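Local coordinates for putative molybdenum cofactor biosynthesis protein D2 (MoaD2) / thiamine S (Mycobacterium smegmatis, PDB 6JC0), which probably serves as the small sulfur-carrier subunit of molybdopterin synthase, a ubiquitin-like protein of the MoaD/ThiS family, at residues R52-V64 with L73-F85. Numbering follows the deposited sequence.
Sequences RVLKRCSYLCDEV and LVTPQTVDVLPPF
Val-81 overlaps three residues of 52-64 at once: its CG1 lies 3.5 Å from Leu-54 CD2, touches Cys-57 SG, and shares with CG2 the CE1 corner of the Tyr-59 ring. With CG1 anti to the backbone N (chi1 -179°), that methyl reaches the sulfur and the leucine, while CG2 lies alongside CE1 and CD1 of the ring, whose long axis runs beside the valine in the same direction. The case illustrates how a beta-grasp, or ubiquitin-like, sheet builds its core: strand 77-82, central in the sheet, pairs antiparallel with strand 58-61, and of the face bearing Tyr-59, Cys-61, Val-79 and Val-81, Tyr-59 meets Val-40 and Val-79 meets Leu-39 of helix 36-44. Further along this face, the side-chain oxygen OE1 of Gln-77 sits 3.2 Å from Cys-61 CB, and its NE2 is tied back to Thr-75 O.

The other face is more polar. Leu-60 and Leu-82 cross at about a right angle, CD1 to CD1 3.9 Å, and the CD1 of Leu-60 also rests near the Asp-80 carboxylate. That carboxylate and Glu-63 each form a salt bridge with Arg-12 of strand 6-13, which probably offsets their mutual repulsion. The chain of another protein packs on Leu-60 and Glu-63 and hydrogen-bonds Asp-80, so this face contributes to an assembly interface, consistent with a partner-binding carrier protein.

Backbone hydrogen bonds join Ser-58 with Leu-82 and Leu-60 with Asp-80 in both directions. Past them, where a type I' turn begins to reverse the chain, Asp-62 closes the pairing twice: its N donates to Thr-78 O at 2.8 Å, and its OD1, on the syn side, accepts Thr-78 N at 3.1 Å from 29° outside the carboxylate plane, while a water bridges OD2 to Pro-76 O.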
# COMPACT_ATOMS: atom_id res chain seq x y z
N ARG B 52 26.90 -12.94 26.54
CA ARG B 52 26.37 -11.63 26.19
C ARG B 52 25.09 -11.74 25.35
O ARG B 52 24.09 -11.10 25.64
CB ARG B 52 27.43 -10.82 25.44
CG ARG B 52 27.39 -9.32 25.70
CD ARG B 52 28.53 -8.59 24.99
NE ARG B 52 29.85 -9.08 25.38
CZ ARG B 52 30.68 -9.73 24.56
NH1 ARG B 52 30.33 -9.95 23.30
NH2 ARG B 52 31.86 -10.15 25.00
N VAL B 53 25.14 -12.57 24.31
CA VAL B 53 24.00 -12.78 23.43
C VAL B 53 22.82 -13.39 24.18
O VAL B 53 21.66 -13.03 23.94
CB VAL B 53 24.37 -13.67 22.22
CG1 VAL B 53 23.12 -14.19 21.51
CG2 VAL B 53 25.26 -12.91 21.26
N LEU B 54 23.11 -14.31 25.10
CA LEU B 54 22.06 -15.01 25.85
C LEU B 54 21.19 -14.08 26.70
O LEU B 54 20.03 -14.39 26.95
CB LEU B 54 22.68 -16.07 26.76
CG LEU B 54 23.27 -17.32 26.10
CD1 LEU B 54 23.83 -18.26 27.15
CD2 LEU B 54 22.23 -18.02 25.26
N LYS B 55 21.76 -12.96 27.13
CA LYS B 55 21.03 -12.02 27.98
C LYS B 55 19.72 -11.57 27.36
O LYS B 55 18.72 -11.38 28.06
CB LYS B 55 21.90 -10.80 28.30
CG LYS B 55 22.79 -10.97 29.51
CD LYS B 55 23.06 -9.63 30.18
CE LYS B 55 23.31 -9.80 31.68
NZ LYS B 55 23.21 -8.50 32.40
N ARG B 56 19.71 -11.43 26.04
CA ARG B 56 18.54 -10.92 25.34
C ARG B 56 17.77 -12.01 24.59
O ARG B 56 16.88 -11.71 23.80
CB ARG B 56 18.97 -9.82 24.36
CG ARG B 56 19.72 -8.68 25.02
CD ARG B 56 20.17 -7.65 24.00
NE ARG B 56 19.04 -7.14 23.23
CZ ARG B 56 19.14 -6.24 22.26
NH1 ARG B 56 20.33 -5.74 21.93
NH2 ARG B 56 18.05 -5.84 21.61
N CYS B 57 18.11 -13.27 24.86
CA CYS B 57 17.45 -14.38 24.18
C CYS B 57 16.14 -14.79 24.86
O CYS B 57 15.95 -14.57 26.06
CB CYS B 57 18.38 -15.59 24.11
SG CYS B 57 19.68 -15.45 22.86
N SER B 58 15.24 -15.37 24.07
CA SER B 58 14.09 -16.08 24.61
C SER B 58 14.32 -17.57 24.40
O SER B 58 15.30 -17.96 23.75
CB SER B 58 12.79 -15.63 23.95
OG SER B 58 12.81 -15.91 22.56
N TYR B 59 13.46 -18.40 24.96
CA TYR B 59 13.71 -19.84 24.96
C TYR B 59 12.47 -20.68 24.72
O TYR B 59 11.37 -20.35 25.17
CB TYR B 59 14.37 -20.25 26.28
CG TYR B 59 15.65 -19.49 26.55
CD1 TYR B 59 16.86 -19.93 26.04
CD2 TYR B 59 15.63 -18.31 27.28
CE1 TYR B 59 18.03 -19.23 26.26
CE2 TYR B 59 16.80 -17.59 27.51
CZ TYR B 59 17.99 -18.06 27.00
OH TYR B 59 19.15 -17.36 27.22
N LEU B 60 12.66 -21.78 23.99
CA LEU B 60 11.62 -22.78 23.82
C LEU B 60 12.06 -24.11 24.43
O LEU B 60 13.23 -24.48 24.34
CB LEU B 60 11.31 -22.99 22.33
CG LEU B 60 11.22 -21.77 21.43
CD1 LEU B 60 11.10 -22.21 19.98
CD2 LEU B 60 10.06 -20.87 21.83
N CYS B 61 11.13 -24.81 25.05
CA CYS B 61 11.34 -26.18 25.48
C CYS B 61 10.42 -27.07 24.66
O CYS B 61 9.20 -26.98 24.79
CB CYS B 61 11.06 -26.36 26.97
SG CYS B 61 12.27 -25.60 28.07
N ASP B 62 11.00 -27.92 23.81
CA ASP B 62 10.24 -28.66 22.81
C ASP B 62 9.36 -27.69 22.02
O ASP B 62 8.17 -27.93 21.83
CB ASP B 62 9.40 -29.76 23.45
CG ASP B 62 10.25 -30.87 24.06
OD1 ASP B 62 11.43 -30.99 23.68
OD2 ASP B 62 9.73 -31.62 24.91
N GLU B 63 9.96 -26.59 21.59
CA GLU B 63 9.30 -25.54 20.80
C GLU B 63 8.07 -24.92 21.48
O GLU B 63 7.22 -24.34 20.80
CB GLU B 63 8.91 -26.09 19.42
CG GLU B 63 10.10 -26.49 18.57
CD GLU B 63 9.73 -26.80 17.13
OE1 GLU B 63 8.52 -26.96 16.85
OE2 GLU B 63 10.64 -26.89 16.28
N VAL B 64 7.99 -25.02 22.80
CA VAL B 64 6.98 -24.28 23.57
C VAL B 64 7.66 -23.15 24.33
O VAL B 64 8.63 -23.38 25.06
CB VAL B 64 6.23 -25.19 24.56
CG1 VAL B 64 5.25 -24.36 25.39
CG2 VAL B 64 5.49 -26.30 23.82
N LEU B 73 13.91 -28.47 34.58
CA LEU B 73 14.13 -29.46 33.53
C LEU B 73 14.24 -30.85 34.16
O LEU B 73 15.25 -31.17 34.77
CB LEU B 73 15.38 -29.11 32.73
CG LEU B 73 15.32 -27.75 32.03
CD1 LEU B 73 16.70 -27.26 31.60
CD2 LEU B 73 14.39 -27.81 30.82
N VAL B 74 13.19 -31.66 34.03
CA VAL B 74 13.13 -32.94 34.74
C VAL B 74 12.97 -34.13 33.81
O VAL B 74 12.79 -35.26 34.25
CB VAL B 74 11.99 -32.96 35.76
CG1 VAL B 74 12.24 -31.94 36.86
CG2 VAL B 74 10.66 -32.69 35.07
N THR B 75 13.04 -33.86 32.51
CA THR B 75 12.83 -34.88 31.50
C THR B 75 13.66 -34.51 30.28
O THR B 75 13.84 -33.32 30.01
CB THR B 75 11.33 -35.01 31.13
OG1 THR B 75 11.18 -35.81 29.95
CG2 THR B 75 10.71 -33.64 30.89
N PRO B 76 14.21 -35.51 29.57
CA PRO B 76 15.00 -35.25 28.36
C PRO B 76 14.24 -34.33 27.41
O PRO B 76 13.04 -34.54 27.19
CB PRO B 76 15.20 -36.64 27.76
CG PRO B 76 15.18 -37.54 28.95
CD PRO B 76 14.16 -36.95 29.89
N GLN B 77 14.92 -33.33 26.88
CA GLN B 77 14.25 -32.19 26.26
C GLN B 77 15.11 -31.50 25.23
O GLN B 77 16.33 -31.58 25.26
CB GLN B 77 13.90 -31.17 27.34
CG GLN B 77 12.44 -31.01 27.64
CD GLN B 77 12.23 -30.08 28.81
OE1 GLN B 77 11.99 -28.89 28.63
NE2 GLN B 77 12.35 -30.61 30.02
N THR B 78 14.46 -30.77 24.32
CA THR B 78 15.17 -29.88 23.42
C THR B 78 14.93 -28.44 23.84
O THR B 78 13.78 -28.00 23.96
CB THR B 78 14.72 -30.07 21.96
OG1 THR B 78 15.00 -31.42 21.56
CG2 THR B 78 15.46 -29.11 21.05
N VAL B 79 16.01 -27.72 24.11
CA VAL B 79 15.91 -26.30 24.45
C VAL B 79 16.43 -25.45 23.30
O VAL B 79 17.59 -25.56 22.90
CB VAL B 79 16.70 -25.97 25.74
CG1 VAL B 79 16.63 -24.48 26.03
CG2 VAL B 79 16.16 -26.76 26.92
N ASP B 80 15.56 -24.60 22.75
CA ASP B 80 15.96 -23.69 21.67
C ASP B 80 16.35 -22.31 22.21
O ASP B 80 15.64 -21.74 23.04
CB ASP B 80 14.84 -23.55 20.64
CG ASP B 80 14.61 -24.81 19.83
OD1 ASP B 80 15.40 -25.77 19.98
OD2 ASP B 80 13.66 -24.85 19.03
N VAL B 81 17.46 -21.78 21.71
CA VAL B 81 17.93 -20.46 22.10
C VAL B 81 17.65 -19.43 21.01
O VAL B 81 18.26 -19.46 19.93
CB VAL B 81 19.45 -20.46 22.40
CG1 VAL B 81 19.90 -19.08 22.84
CG2 VAL B 81 19.77 -21.50 23.47
N LEU B 82 16.73 -18.51 21.29
CA LEU B 82 16.22 -17.57 20.29
C LEU B 82 16.59 -16.12 20.58
O LEU B 82 16.10 -15.53 21.53
CB LEU B 82 14.68 -17.68 20.19
CG LEU B 82 14.04 -18.76 19.30
CD1 LEU B 82 14.37 -20.15 19.78
CD2 LEU B 82 12.53 -18.56 19.23
N PRO B 83 17.47 -15.54 19.74
CA PRO B 83 17.79 -14.11 19.87
C PRO B 83 16.57 -13.25 19.55
O PRO B 83 15.60 -13.78 19.00
CB PRO B 83 18.90 -13.90 18.84
CG PRO B 83 19.45 -15.26 18.58
CD PRO B 83 18.27 -16.18 18.70
N PRO B 84 16.61 -11.96 19.90
CA PRO B 84 15.53 -11.05 19.49
C PRO B 84 15.31 -11.14 17.98
O PRO B 84 16.27 -11.27 17.23
CB PRO B 84 16.05 -9.67 19.90
CG PRO B 84 16.95 -9.96 21.05
CD PRO B 84 17.62 -11.26 20.71
N PHE B 85 14.05 -11.08 17.56
CA PHE B 85 13.72 -11.26 16.15
C PHE B 85 14.18 -10.05 15.34
O PHE B 85 14.35 -8.96 15.88
CB PHE B 85 12.21 -11.48 15.97
CG PHE B 85 11.70 -12.74 16.63
CD1 PHE B 85 12.57 -13.72 17.07
CD2 PHE B 85 10.34 -12.94 16.80
CE1 PHE B 85 12.10 -14.88 17.67
CE2 PHE B 85 9.86 -14.09 17.39
CZ PHE B 85 10.74 -15.06 17.83
O HOH W 1 13.45 -14.07 21.05
O HOH W 2 10.85 -34.00 25.81
O HOH W 3 12.63 -26.45 21.60